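Local coordinates for predicted acyltransferase with acyl-CoA N-acyltransferase domain (Escherichia coli, PDB 4RS2), which binds coenzyme A and probably transfers acyl groups as a GNAT-family N-acyltransferase, its acceptor substrate not established, at residues 144-157 with 167-181. Sequence-based numbering, arbitrary orientation.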
# COMPACT_ATOMS: atom_id res chain seq x y z
N HIS A 144 -15.81 -9.12 8.03
CA HIS A 144 -15.96 -10.03 6.90
C HIS A 144 -15.30 -11.35 7.20
O HIS A 144 -15.07 -12.16 6.29
CB HIS A 144 -15.32 -9.42 5.66
CG HIS A 144 -15.96 -8.17 5.18
ND1 HIS A 144 -16.96 -8.16 4.23
CD2 HIS A 144 -15.74 -6.88 5.51
CE1 HIS A 144 -17.31 -6.91 3.98
NE2 HIS A 144 -16.60 -6.11 4.75
N ASP A 145 -15.00 -11.62 8.47
CA ASP A 145 -14.35 -12.89 8.87
C ASP A 145 -13.02 -13.13 8.15
O ASP A 145 -12.73 -14.24 7.70
CB ASP A 145 -15.30 -14.10 8.73
CG ASP A 145 -16.33 -14.16 9.86
OD1 ASP A 145 -16.36 -13.22 10.69
OD2 ASP A 145 -17.14 -15.12 9.90
N LEU A 146 -12.22 -12.07 8.05
CA LEU A 146 -10.87 -12.11 7.50
C LEU A 146 -9.88 -11.65 8.57
O LEU A 146 -10.15 -10.68 9.29
CB LEU A 146 -10.79 -11.23 6.28
CG LEU A 146 -11.59 -11.70 5.07
CD1 LEU A 146 -11.79 -10.54 4.10
CD2 LEU A 146 -10.88 -12.87 4.40
N ARG A 147 -8.76 -12.34 8.69
CA ARG A 147 -7.75 -12.00 9.67
C ARG A 147 -6.38 -12.20 9.05
O ARG A 147 -6.24 -12.89 8.05
CB ARG A 147 -7.86 -12.89 10.90
CG ARG A 147 -7.58 -14.36 10.62
CD ARG A 147 -7.88 -15.26 11.82
NE ARG A 147 -7.47 -16.65 11.56
CZ ARG A 147 -6.23 -17.12 11.73
NH1 ARG A 147 -5.27 -16.33 12.18
NH2 ARG A 147 -5.97 -18.38 11.46
N CYS A 148 -5.38 -11.54 9.64
CA CYS A 148 -3.98 -11.74 9.27
C CYS A 148 -3.35 -12.59 10.37
O CYS A 148 -4.02 -12.95 11.32
CB CYS A 148 -3.23 -10.43 9.07
SG CYS A 148 -2.96 -9.44 10.55
N ARG A 149 -2.07 -12.91 10.25
CA ARG A 149 -1.45 -13.87 11.19
C ARG A 149 -0.91 -13.29 12.47
O ARG A 149 -0.52 -14.05 13.36
CB ARG A 149 -0.30 -14.62 10.49
CG ARG A 149 0.93 -13.78 10.18
CD ARG A 149 2.13 -14.65 9.79
NE ARG A 149 2.77 -15.20 10.98
CZ ARG A 149 3.81 -16.02 10.97
NH1 ARG A 149 4.35 -16.41 9.83
NH2 ARG A 149 4.31 -16.46 12.12
N TRP A 150 -0.90 -11.97 12.59
CA TRP A 150 -0.21 -11.32 13.70
C TRP A 150 -1.13 -10.96 14.82
O TRP A 150 -2.30 -10.67 14.59
CB TRP A 150 0.53 -10.08 13.22
CG TRP A 150 1.53 -10.45 12.16
CD1 TRP A 150 2.65 -11.18 12.33
CD2 TRP A 150 1.48 -10.10 10.79
NE1 TRP A 150 3.30 -11.33 11.13
CE2 TRP A 150 2.60 -10.66 10.17
CE3 TRP A 150 0.57 -9.39 10.01
CZ2 TRP A 150 2.86 -10.51 8.81
CZ3 TRP A 150 0.83 -9.25 8.67
CH2 TRP A 150 1.96 -9.83 8.08
N PRO A 151 -0.60 -10.99 16.06
CA PRO A 151 -1.47 -10.67 17.16
C PRO A 151 -1.80 -9.20 17.26
O PRO A 151 -1.06 -8.35 16.76
CB PRO A 151 -0.66 -11.12 18.40
CG PRO A 151 0.75 -11.13 17.96
CD PRO A 151 0.72 -11.48 16.50
N GLY A 152 -2.92 -8.91 17.90
CA GLY A 152 -3.35 -7.54 18.16
C GLY A 152 -3.64 -6.74 16.92
O GLY A 152 -3.39 -5.54 16.90
N THR A 153 -4.17 -7.40 15.89
CA THR A 153 -4.49 -6.73 14.65
C THR A 153 -5.98 -6.71 14.34
O THR A 153 -6.37 -6.24 13.30
CB THR A 153 -3.79 -7.39 13.46
OG1 THR A 153 -4.13 -8.79 13.45
CG2 THR A 153 -2.27 -7.19 13.56
N GLU A 154 -6.84 -7.19 15.23
CA GLU A 154 -8.26 -7.20 14.87
C GLU A 154 -8.84 -5.81 14.66
O GLU A 154 -9.83 -5.65 13.93
CB GLU A 154 -9.07 -8.00 15.86
CG GLU A 154 -8.91 -7.57 17.28
CD GLU A 154 -9.42 -8.62 18.23
OE1 GLU A 154 -10.53 -9.18 17.96
OE2 GLU A 154 -8.71 -8.88 19.22
N SER A 155 -8.23 -4.79 15.26
CA SER A 155 -8.73 -3.44 15.11
C SER A 155 -8.07 -2.67 13.97
O SER A 155 -8.56 -1.60 13.63
CB SER A 155 -8.53 -2.63 16.39
OG SER A 155 -7.17 -2.28 16.55
N ALA A 156 -6.99 -3.21 13.39
CA ALA A 156 -6.20 -2.53 12.36
C ALA A 156 -6.20 -3.24 11.01
O ALA A 156 -5.86 -2.64 10.00
CB ALA A 156 -4.76 -2.37 12.84
N PHE A 157 -6.56 -4.53 10.98
CA PHE A 157 -6.56 -5.25 9.70
C PHE A 157 -7.81 -4.92 8.93
O PHE A 157 -8.92 -5.02 9.46
CB PHE A 157 -6.40 -6.75 9.88
CG PHE A 157 -6.15 -7.49 8.60
CD1 PHE A 157 -5.13 -7.10 7.75
CD2 PHE A 157 -6.90 -8.61 8.25
CE1 PHE A 157 -4.87 -7.78 6.61
CE2 PHE A 157 -6.61 -9.30 7.07
CZ PHE A 157 -5.60 -8.87 6.25
N LEU A 167 -15.72 -10.07 -1.70
CA LEU A 167 -15.52 -10.62 -0.37
C LEU A 167 -16.52 -11.72 -0.02
O LEU A 167 -16.27 -12.48 0.91
CB LEU A 167 -15.62 -9.50 0.66
CG LEU A 167 -14.77 -8.25 0.31
CD1 LEU A 167 -14.85 -7.26 1.45
CD2 LEU A 167 -13.32 -8.57 0.01
N ASN A 168 -17.62 -11.85 -0.78
CA ASN A 168 -18.67 -12.82 -0.43
C ASN A 168 -18.19 -14.24 -0.53
O ASN A 168 -17.73 -14.67 -1.59
CB ASN A 168 -19.92 -12.58 -1.27
CG ASN A 168 -20.54 -11.20 -1.01
OD1 ASN A 168 -20.43 -10.68 0.09
ND2 ASN A 168 -21.19 -10.63 -2.01
N GLY A 169 -18.26 -14.95 0.59
CA GLY A 169 -17.83 -16.33 0.66
C GLY A 169 -16.33 -16.52 0.83
O GLY A 169 -15.83 -17.64 0.73
N VAL A 170 -15.59 -15.43 1.04
CA VAL A 170 -14.15 -15.50 1.19
C VAL A 170 -13.85 -15.13 2.63
O VAL A 170 -14.07 -13.98 3.02
CB VAL A 170 -13.40 -14.53 0.25
CG1 VAL A 170 -11.91 -14.65 0.49
CG2 VAL A 170 -13.75 -14.78 -1.23
N THR A 171 -13.34 -16.09 3.40
CA THR A 171 -13.08 -15.90 4.83
C THR A 171 -11.80 -16.60 5.22
O THR A 171 -11.26 -17.44 4.47
CB THR A 171 -14.22 -16.49 5.69
OG1 THR A 171 -14.28 -17.92 5.47
CG2 THR A 171 -15.52 -15.87 5.36
N GLY A 172 -11.30 -16.25 6.41
CA GLY A 172 -10.16 -16.93 6.99
C GLY A 172 -8.87 -16.14 7.03
O GLY A 172 -8.88 -14.92 7.03
N LEU A 173 -7.77 -16.88 7.05
CA LEU A 173 -6.45 -16.30 7.17
C LEU A 173 -5.91 -15.78 5.86
O LEU A 173 -5.75 -16.54 4.88
CB LEU A 173 -5.48 -17.31 7.77
CG LEU A 173 -4.03 -16.87 7.82
CD1 LEU A 173 -3.82 -15.70 8.77
CD2 LEU A 173 -3.21 -18.06 8.26
N VAL A 174 -5.59 -14.48 5.86
CA VAL A 174 -4.99 -13.82 4.73
C VAL A 174 -3.50 -13.81 5.03
O VAL A 174 -3.07 -13.21 6.01
CB VAL A 174 -5.51 -12.38 4.58
CG1 VAL A 174 -4.79 -11.68 3.45
CG2 VAL A 174 -7.03 -12.37 4.43
N GLU A 175 -2.71 -14.47 4.18
CA GLU A 175 -1.28 -14.58 4.38
C GLU A 175 -0.48 -13.68 3.45
O GLU A 175 -0.65 -13.71 2.23
CB GLU A 175 -0.85 -16.03 4.17
CG GLU A 175 -1.11 -16.93 5.37
CD GLU A 175 0.10 -17.09 6.27
OE1 GLU A 175 0.64 -16.10 6.78
OE2 GLU A 175 0.50 -18.24 6.46
N TYR A 176 0.39 -12.87 4.06
CA TYR A 176 1.31 -12.01 3.31
C TYR A 176 2.56 -12.85 3.03
O TYR A 176 2.76 -13.94 3.57
CB TYR A 176 1.73 -10.80 4.13
CG TYR A 176 0.74 -9.68 4.33
CD1 TYR A 176 -0.38 -9.84 5.14
CD2 TYR A 176 0.98 -8.41 3.83
CE1 TYR A 176 -1.28 -8.78 5.35
CE2 TYR A 176 0.11 -7.36 4.03
CZ TYR A 176 -1.02 -7.55 4.80
OH TYR A 176 -1.89 -6.54 5.07
N HIS A 177 3.42 -12.34 2.17
CA HIS A 177 4.68 -13.00 1.90
C HIS A 177 5.52 -13.00 3.18
O HIS A 177 5.38 -12.12 4.05
CB HIS A 177 5.39 -12.23 0.84
CG HIS A 177 6.62 -12.90 0.37
ND1 HIS A 177 7.86 -12.64 0.89
CD2 HIS A 177 6.80 -13.89 -0.54
CE1 HIS A 177 8.76 -13.39 0.29
NE2 HIS A 177 8.13 -14.17 -0.57
N GLU A 178 6.39 -13.99 3.33
CA GLU A 178 7.19 -14.09 4.55
C GLU A 178 8.08 -12.89 4.82
O GLU A 178 8.50 -12.70 5.96
CB GLU A 178 7.99 -15.37 4.52
CG GLU A 178 9.01 -15.43 3.42
CD GLU A 178 9.67 -16.78 3.34
OE1 GLU A 178 10.49 -17.07 4.22
OE2 GLU A 178 9.36 -17.52 2.39
N HIS A 179 8.38 -12.07 3.81
CA HIS A 179 9.20 -10.88 4.04
C HIS A 179 8.54 -9.92 5.01
O HIS A 179 9.21 -9.06 5.59
CB HIS A 179 9.53 -10.12 2.74
CG HIS A 179 10.53 -10.80 1.87
ND1 HIS A 179 11.54 -11.60 2.37
CD2 HIS A 179 10.76 -10.71 0.54
CE1 HIS A 179 12.29 -12.03 1.38
NE2 HIS A 179 11.83 -11.51 0.26
N PHE A 180 7.24 -10.09 5.23
CA PHE A 180 6.52 -9.25 6.22
C PHE A 180 6.72 -9.66 7.67
O PHE A 180 6.26 -8.95 8.59
CB PHE A 180 5.03 -9.21 5.89
CG PHE A 180 4.67 -8.25 4.79
CD1 PHE A 180 4.82 -8.62 3.47
CD2 PHE A 180 4.21 -6.97 5.07
CE1 PHE A 180 4.51 -7.76 2.46
CE2 PHE A 180 3.91 -6.10 4.06
CZ PHE A 180 4.05 -6.50 2.74
N ASN A 181 7.36 -10.81 7.90
CA ASN A 181 7.56 -11.32 9.26
C ASN A 181 8.81 -10.75 9.89
O ASN A 181 9.63 -11.48 10.44
CB ASN A 181 7.62 -12.84 9.21
CG ASN A 181 6.33 -13.45 8.69
OD1 ASN A 181 5.26 -12.82 8.76
ND2 ASN A 181 6.41 -14.63 8.11
O HOH W 1 -16.15 -12.43 3.83
O HOH W 2 -17.95 -10.49 3.13
O HOH W 3 -1.04 -12.47 7.65
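Leu173 turns CG anti to its backbone N (chi1 174°), while Arg147 swings CG between its own N and carbonyl carbon (chi1 64°) and runs extended to NE; the final torsion then turns one guanidinium face to Leu173 CB and CD1, with Leu173 CD1 3.8 Å from Arg147 NH1. Both leave the same face of a short parallel strand pair, 146-147 with 172-175, within the mixed sheet of the GNAT fold. Three backbone bonds set the register, among them Val174 N to Arg147 O at 2.8 Å. Gly172 suits its place because its backbone angles, with phi positive, would press any side chain into the carbonyl O of Thr171. On the face that carries Leu146 and Val174, the apolar, branched valine serves two neighbours: CG2 meets Leu146 CD2, and CB abuts the Phe157 ring edge. At the His144 end, Leu167 CD1 sits over a face of the imidazole, 3.7 Å from its centroid, a CH-pi contact, while His144 NE2 is hydrogen-bonded to Glu139 OE1. Past Val174, water 3 accepts from Arg149 N and donates to Val174 O, 2.7 Å from the water oxygen. Trp150 CH2 meets Tyr176 CD1, the indole six-membered ring and the phenol ring inclined at 51°. Beside them, Asn181 OD1 comes to the indole edge, where Trp150 NE1 gives it a weak, bent hydrogen bond of 3.4 Å.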